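Acetyltransferase, GNAT family (Streptococcus pneumoniae, PDB 2ATR) probably transfers an acetyl group from acetyl-CoA to an acceptor that is not known, as a member of the GNAT acetyltransferase family. Local coordinates at residues 55-59 and 87-92. Residue numbers count along the deposited sequence, not the author numbering.
Sequences GLIRL and LMKEAL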
loop_
_atom_site.group_PDB
_atom_site.type_symbol
_atom_site.label_atom_id
_atom_site.label_comp_id
_atom_site.label_asym_id
_atom_site.label_seq_id
_atom_site.Cartn_x
_atom_site.Cartn_y
_atom_site.Cartn_z
ATOM N N GLY A 55 9.177 2.232 5.703
ATOM C CA GLY A 55 8.119 1.554 4.917
ATOM C C GLY A 55 6.800 2.144 5.286
ATOM O O GLY A 55 6.672 2.719 6.380
ATOM N N LEU A 56 5.832 2.069 4.355
ATOM C CA LEU A 56 4.494 2.581 4.576
ATOM C C LEU A 56 3.485 1.685 3.816
ATOM O O LEU A 56 3.804 1.153 2.755
ATOM C CB LEU A 56 4.393 4.063 4.120
ATOM C CG LEU A 56 3.052 4.808 4.003
ATOM C CD1 LEU A 56 3.229 6.336 4.185
ATOM C CD2 LEU A 56 2.371 4.481 2.621
ATOM N N ILE A 57 2.310 1.503 4.390
ATOM C CA ILE A 57 1.141 0.957 3.631
ATOM C C ILE A 57 -0.006 1.910 3.867
ATOM O O ILE A 57 -0.136 2.460 4.958
ATOM C CB ILE A 57 0.786 -0.532 3.945
ATOM C CG1 ILE A 57 -0.372 -1.079 3.003
ATOM C CG2 ILE A 57 0.414 -0.675 5.448
ATOM C CD1 ILE A 57 -0.541 -2.645 3.127
ATOM N N ARG A 58 -0.789 2.175 2.823
ATOM C CA ARG A 58 -1.916 3.059 2.906
ATOM C C ARG A 58 -3.110 2.434 2.153
ATOM O O ARG A 58 -3.060 2.118 0.947
ATOM C CB ARG A 58 -1.582 4.426 2.293
ATOM C CG ARG A 58 -2.611 5.469 2.469
ATOM C CD ARG A 58 -2.064 6.857 2.135
ATOM N NE ARG A 58 -1.951 7.120 0.692
ATOM C CZ ARG A 58 -2.930 7.521 -0.112
ATOM N NH1 ARG A 58 -4.207 7.611 0.291
ATOM N NH2 ARG A 58 -2.642 7.793 -1.369
ATOM N N LEU A 59 -4.187 2.237 2.894
ATOM C CA LEU A 59 -5.418 1.665 2.321
ATOM C C LEU A 59 -6.457 2.729 2.182
ATOM O O LEU A 59 -6.522 3.626 3.008
ATOM C CB LEU A 59 -5.950 0.559 3.224
ATOM C CG LEU A 59 -5.076 -0.597 3.682
ATOM C CD1 LEU A 59 -5.973 -1.568 4.413
ATOM C CD2 LEU A 59 -4.391 -1.273 2.547
ATOM N N LEU A 87 3.585 -5.330 6.767
ATOM C CA LEU A 87 2.719 -4.157 6.497
ATOM C C LEU A 87 1.297 -4.590 5.988
ATOM O O LEU A 87 0.264 -4.148 6.514
ATOM C CB LEU A 87 3.392 -3.226 5.499
ATOM C CG LEU A 87 4.561 -2.362 6.053
ATOM C CD1 LEU A 87 5.212 -1.613 4.860
ATOM C CD2 LEU A 87 4.029 -1.369 7.093
HETATM N N MSE A 88 1.312 -5.489 5.017
HETATM C CA MSE A 88 0.113 -6.085 4.417
HETATM C C MSE A 88 -0.744 -6.834 5.464
HETATM O O MSE A 88 -1.956 -6.622 5.582
HETATM C CB MSE A 88 0.545 -7.005 3.238
HETATM C CG MSE A 88 0.888 -6.237 1.898
HETATM SE SE MSE A 88 -0.535 -5.546 0.983
HETATM C CE MSE A 88 -1.171 -7.118 0.306
ATOM N N LYS A 89 -0.112 -7.706 6.238
ATOM C CA LYS A 89 -0.852 -8.500 7.252
ATOM C C LYS A 89 -1.474 -7.650 8.341
ATOM O O LYS A 89 -2.663 -7.845 8.657
ATOM C CB LYS A 89 0.008 -9.647 7.807
ATOM C CG LYS A 89 0.369 -10.696 6.742
ATOM C CD LYS A 89 1.434 -11.711 7.252
ATOM C CE LYS A 89 1.877 -12.652 6.176
ATOM N NZ LYS A 89 0.727 -13.306 5.441
ATOM N N GLU A 90 -0.746 -6.656 8.855
ATOM C CA GLU A 90 -1.353 -5.714 9.840
ATOM C C GLU A 90 -2.453 -4.802 9.302
ATOM O O GLU A 90 -3.507 -4.633 9.953
ATOM C CB GLU A 90 -0.322 -4.843 10.551
ATOM C CG GLU A 90 0.744 -5.636 11.326
ATOM C CD GLU A 90 0.144 -6.563 12.396
ATOM O OE1 GLU A 90 -0.851 -6.172 13.048
ATOM O OE2 GLU A 90 0.660 -7.697 12.565
ATOM N N ALA A 91 -2.215 -4.180 8.141
ATOM C CA ALA A 91 -3.243 -3.280 7.594
ATOM C C ALA A 91 -4.496 -4.058 7.199
ATOM O O ALA A 91 -5.586 -3.678 7.597
ATOM C CB ALA A 91 -2.711 -2.455 6.422
ATOM N N LEU A 92 -4.346 -5.163 6.472
ATOM C CA LEU A 92 -5.520 -5.900 5.964
ATOM C C LEU A 92 -6.278 -6.643 7.078
ATOM O O LEU A 92 -7.437 -6.999 6.890
ATOM C CB LEU A 92 -5.125 -6.882 4.861
ATOM C CG LEU A 92 -4.647 -6.245 3.547
ATOM C CD1 LEU A 92 -4.202 -7.337 2.651
ATOM C CD2 LEU A 92 -5.777 -5.379 2.956
#
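I57 lies against L87, M88 and A91, in the C-terminal half of helix 83-92: its CG2 sits 3.9 Å from L87 CB and 3.7 Å from A91 CB, while its CD1 reaches 3.6 Å to M88 SE. A beta-branched residue suits a strand, and here its wide side chain spans all three. L87 and A91, one helical turn apart, both point at the strand, and the small methyl of A91 lets the backbones come close, with the axes 8.8 Å apart. L59, two residues on and on the same strand face as I57, places CD1 3.9 Å from A91 CB and 4.1 Å from L92 CD2. At the other end L87 CD1 rests 4.1 Å from G55 C; a CB on G55 would crowd that methyl. No hydrogen bond crosses the interface, so apolar packing alone joins the segments. L56 and R58 project from the opposite face, where both touch helix 12-20 and R58 forms a salt bridge with D71. Selenomethionine M88 extends the apolar layer to M118 and F120. Strand and helix run roughly parallel, at 34°, in the helix-on-sheet packing of the GNAT fold, whose central mixed sheet carries helices on both faces.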